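Long-range contact in actinorhodin polyketide putative beta-ketoacyl synthase 2 (Streptomyces coelicolor A3, PDB 1TQY), which is the chain length factor of the actinorhodin polyketide synthase, a ketosynthase-family subunit that probably helps set how long the growing polyketide chain becomes: residues S100-N112 with A175-L189. Sequence-based numbering, arbitrary orientation.
Sequences SLTDYDMGVVTAN and ALGHARRTIRRGTPL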
# COMPACT_ATOMS: atom_id res chain seq x y z
N SER B 100 -20.57 -11.73 15.30
CA SER B 100 -20.92 -11.43 16.68
C SER B 100 -20.22 -10.17 17.20
O SER B 100 -20.36 -9.83 18.37
CB SER B 100 -20.58 -12.63 17.56
OG SER B 100 -20.99 -12.41 18.89
N LEU B 101 -19.48 -9.49 16.33
CA LEU B 101 -18.78 -8.28 16.72
C LEU B 101 -19.25 -7.07 15.91
O LEU B 101 -19.73 -7.22 14.78
CB LEU B 101 -17.27 -8.46 16.54
CG LEU B 101 -16.62 -9.55 17.39
CD1 LEU B 101 -15.20 -9.79 16.93
CD2 LEU B 101 -16.64 -9.14 18.86
N THR B 102 -19.12 -5.89 16.49
CA THR B 102 -19.52 -4.66 15.81
C THR B 102 -18.69 -4.48 14.55
O THR B 102 -17.46 -4.43 14.61
CB THR B 102 -19.30 -3.43 16.72
OG1 THR B 102 -20.06 -3.58 17.92
CG2 THR B 102 -19.72 -2.16 15.99
N ASP B 103 -19.37 -4.36 13.41
CA ASP B 103 -18.70 -4.20 12.13
C ASP B 103 -17.59 -3.14 12.12
O ASP B 103 -16.48 -3.41 11.64
CB ASP B 103 -19.74 -3.92 11.02
CG ASP B 103 -20.49 -2.61 11.21
OD1 ASP B 103 -20.74 -2.19 12.36
OD2 ASP B 103 -20.86 -1.99 10.18
N TYR B 104 -17.86 -1.95 12.65
CA TYR B 104 -16.85 -0.91 12.67
C TYR B 104 -15.67 -1.20 13.61
O TYR B 104 -14.63 -0.56 13.50
CB TYR B 104 -17.47 0.44 13.04
CG TYR B 104 -18.45 0.99 12.03
CD1 TYR B 104 -18.09 1.20 10.70
CD2 TYR B 104 -19.75 1.31 12.41
CE1 TYR B 104 -19.00 1.72 9.78
CE2 TYR B 104 -20.67 1.82 11.50
CZ TYR B 104 -20.29 2.03 10.19
OH TYR B 104 -21.19 2.55 9.29
N ASP B 105 -15.83 -2.15 14.53
CA ASP B 105 -14.74 -2.47 15.45
C ASP B 105 -13.76 -3.50 14.88
O ASP B 105 -12.90 -4.00 15.61
CB ASP B 105 -15.29 -2.98 16.79
CG ASP B 105 -15.89 -1.87 17.65
OD1 ASP B 105 -15.47 -0.70 17.50
OD2 ASP B 105 -16.75 -2.19 18.49
N MET B 106 -13.88 -3.81 13.60
CA MET B 106 -12.99 -4.77 12.96
C MET B 106 -12.30 -4.17 11.74
O MET B 106 -12.96 -3.76 10.78
CB MET B 106 -13.75 -6.02 12.57
CG MET B 106 -14.34 -6.75 13.76
SD MET B 106 -15.24 -8.23 13.25
CE MET B 106 -16.78 -7.50 12.63
N GLY B 107 -10.98 -4.11 11.79
CA GLY B 107 -10.22 -3.56 10.68
C GLY B 107 -9.36 -4.59 9.97
O GLY B 107 -9.20 -5.71 10.45
N VAL B 108 -8.83 -4.21 8.82
CA VAL B 108 -7.98 -5.12 8.05
C VAL B 108 -6.79 -4.38 7.45
O VAL B 108 -6.95 -3.44 6.66
CB VAL B 108 -8.79 -5.81 6.91
CG1 VAL B 108 -7.87 -6.72 6.10
CG2 VAL B 108 -9.92 -6.66 7.51
N VAL B 109 -5.59 -4.79 7.84
CA VAL B 109 -4.36 -4.18 7.35
C VAL B 109 -3.42 -5.25 6.80
O VAL B 109 -2.91 -6.07 7.56
CB VAL B 109 -3.62 -3.41 8.46
CG1 VAL B 109 -2.43 -2.68 7.85
CG2 VAL B 109 -4.57 -2.44 9.14
N THR B 110 -3.20 -5.22 5.49
CA THR B 110 -2.32 -6.20 4.85
C THR B 110 -1.22 -5.55 4.05
O THR B 110 -1.30 -4.36 3.73
CB THR B 110 -3.07 -7.08 3.84
OG1 THR B 110 -3.61 -6.24 2.80
CG2 THR B 110 -4.18 -7.88 4.52
N ALA B 111 -0.19 -6.32 3.74
CA ALA B 111 0.88 -5.82 2.89
C ALA B 111 0.77 -6.69 1.62
O ALA B 111 0.36 -7.84 1.70
CB ALA B 111 2.23 -6.00 3.56
N ASN B 112 1.12 -6.13 0.47
CA ASN B 112 1.07 -6.89 -0.78
C ASN B 112 2.23 -6.42 -1.64
O ASN B 112 2.40 -5.23 -1.87
CB ASN B 112 -0.25 -6.63 -1.51
CG ASN B 112 -0.65 -7.77 -2.41
OD1 ASN B 112 0.20 -8.37 -3.08
ND2 ASN B 112 -1.95 -8.08 -2.44
N ALA B 175 2.88 -3.72 8.00
CA ALA B 175 1.43 -3.89 8.06
C ALA B 175 1.02 -4.16 9.51
O ALA B 175 0.07 -3.57 10.03
CB ALA B 175 0.98 -5.05 7.15
N LEU B 176 1.75 -5.07 10.15
CA LEU B 176 1.51 -5.46 11.53
C LEU B 176 1.67 -4.26 12.46
O LEU B 176 0.91 -4.07 13.40
CB LEU B 176 2.49 -6.57 11.93
CG LEU B 176 1.97 -8.01 11.95
CD1 LEU B 176 0.84 -8.19 10.95
CD2 LEU B 176 3.13 -8.95 11.65
N GLY B 177 2.68 -3.45 12.18
CA GLY B 177 2.90 -2.27 12.99
C GLY B 177 1.78 -1.28 12.74
O GLY B 177 1.34 -0.55 13.64
N HIS B 178 1.29 -1.25 11.50
CA HIS B 178 0.21 -0.34 11.11
C HIS B 178 -1.08 -0.74 11.84
O HIS B 178 -1.88 0.11 12.24
CB HIS B 178 -0.00 -0.39 9.59
CG HIS B 178 -0.97 0.63 9.07
ND1 HIS B 178 -0.60 1.62 8.18
CD2 HIS B 178 -2.30 0.80 9.28
CE1 HIS B 178 -1.66 2.35 7.86
NE2 HIS B 178 -2.71 1.87 8.52
N ALA B 179 -1.26 -2.04 12.02
CA ALA B 179 -2.43 -2.55 12.72
C ALA B 179 -2.34 -2.12 14.17
O ALA B 179 -3.33 -1.65 14.76
CB ALA B 179 -2.48 -4.06 12.64
N ARG B 180 -1.16 -2.27 14.76
CA ARG B 180 -0.97 -1.89 16.16
C ARG B 180 -1.39 -0.44 16.38
O ARG B 180 -2.04 -0.13 17.37
CB ARG B 180 0.49 -2.08 16.57
CG ARG B 180 0.82 -1.50 17.94
CD ARG B 180 2.03 -2.19 18.53
NE ARG B 180 2.51 -1.57 19.78
CZ ARG B 180 3.40 -0.59 19.83
NH1 ARG B 180 3.92 -0.09 18.72
NH2 ARG B 180 3.78 -0.10 21.01
N ARG B 181 -1.03 0.43 15.44
CA ARG B 181 -1.37 1.84 15.54
C ARG B 181 -2.89 2.01 15.55
O ARG B 181 -3.46 2.71 16.39
CB ARG B 181 -0.79 2.60 14.35
CG ARG B 181 -0.89 4.11 14.44
CD ARG B 181 -0.13 4.78 13.30
NE ARG B 181 -0.78 4.54 12.01
CZ ARG B 181 -0.28 4.87 10.83
NH1 ARG B 181 0.91 5.46 10.75
NH2 ARG B 181 -0.97 4.63 9.72
N THR B 182 -3.54 1.35 14.59
CA THR B 182 -4.98 1.41 14.45
C THR B 182 -5.71 0.95 15.71
O THR B 182 -6.61 1.63 16.22
CB THR B 182 -5.41 0.60 13.20
OG1 THR B 182 -4.72 1.11 12.06
CG2 THR B 182 -6.91 0.72 12.96
N ILE B 183 -5.33 -0.21 16.22
CA ILE B 183 -5.92 -0.74 17.44
C ILE B 183 -5.78 0.28 18.59
O ILE B 183 -6.74 0.57 19.31
CB ILE B 183 -5.24 -2.05 17.85
CG1 ILE B 183 -5.67 -3.14 16.87
CG2 ILE B 183 -5.56 -2.40 19.31
CD1 ILE B 183 -4.84 -4.39 16.92
N ARG B 184 -4.59 0.83 18.74
CA ARG B 184 -4.36 1.80 19.80
C ARG B 184 -5.17 3.09 19.66
O ARG B 184 -5.41 3.78 20.65
CB ARG B 184 -2.86 2.12 19.90
CG ARG B 184 -2.15 1.28 20.97
CD ARG B 184 -0.72 0.95 20.59
NE ARG B 184 -0.04 2.12 20.06
CZ ARG B 184 0.50 3.08 20.81
NH1 ARG B 184 0.44 3.01 22.13
NH2 ARG B 184 1.06 4.14 20.22
N ARG B 185 -5.61 3.40 18.44
CA ARG B 185 -6.41 4.60 18.22
C ARG B 185 -7.90 4.37 18.46
O ARG B 185 -8.68 5.32 18.44
CB ARG B 185 -6.20 5.15 16.81
CG ARG B 185 -4.86 5.80 16.60
CD ARG B 185 -4.83 6.62 15.32
NE ARG B 185 -5.61 7.86 15.42
CZ ARG B 185 -6.76 8.08 14.79
NH1 ARG B 185 -7.29 7.16 14.00
NH2 ARG B 185 -7.38 9.25 14.95
N GLY B 186 -8.30 3.12 18.67
CA GLY B 186 -9.70 2.85 18.92
C GLY B 186 -10.42 1.70 18.23
O GLY B 186 -11.63 1.57 18.40
N THR B 187 -9.72 0.88 17.45
CA THR B 187 -10.36 -0.27 16.81
C THR B 187 -9.88 -1.51 17.56
O THR B 187 -8.72 -1.88 17.49
CB THR B 187 -9.96 -0.41 15.33
OG1 THR B 187 -10.27 0.79 14.62
CG2 THR B 187 -10.72 -1.58 14.71
N PRO B 188 -10.79 -2.20 18.29
CA PRO B 188 -10.49 -3.40 19.08
C PRO B 188 -9.84 -4.59 18.40
O PRO B 188 -8.98 -5.24 18.99
CB PRO B 188 -11.86 -3.79 19.65
CG PRO B 188 -12.60 -2.52 19.69
CD PRO B 188 -12.22 -1.88 18.37
N LEU B 189 -10.27 -4.89 17.19
CA LEU B 189 -9.72 -6.04 16.49
C LEU B 189 -9.26 -5.63 15.11
O LEU B 189 -9.92 -4.84 14.42
CB LEU B 189 -10.76 -7.16 16.42
CG LEU B 189 -10.36 -8.51 15.82
CD1 LEU B 189 -11.31 -9.59 16.29
CD2 LEU B 189 -10.35 -8.43 14.30
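In the N-terminal half of this thiolase-like fold, strand 106-111 and the start of strand 189-196 pair in parallel, and helix 175-185, which leads into the second strand, packs antiparallel on the first, the two segment axes approaching to 7.4 Å at 158°. The strands join at M106 and L189. L189 N donates to D105 O (3.2 Å) nearly head-on to the carbonyl, and L189 O receives G107 N (2.9 Å), tilted 20° from the carbonyl plane. Before this pairing, G186 ends the helix in a Schellman motif with positive phi. T187 then lays CG2 against D105 O, and P188 CD lies against the D105 carboxylate, 3.6 Å from OD1. Nearer the start of 100-112, the CD1 methyls of L101 and L189 meet at 3.9 Å, the side chains crossing at about a right angle. V109 carries the packing against the helix: chi1 -174° sets CG1 anti to the backbone N, where it meets H178 and A175 O (3.4 Å), and leaves CG2 facing A179 CA. Farther along, the methyls of A111 and A175 touch at 3.9 Å. Small A175 and A179 are consistent with the helix's close approach, while the two backbone bonds set the register where strand 189-196 begins, continued by G107 and V109 with V191.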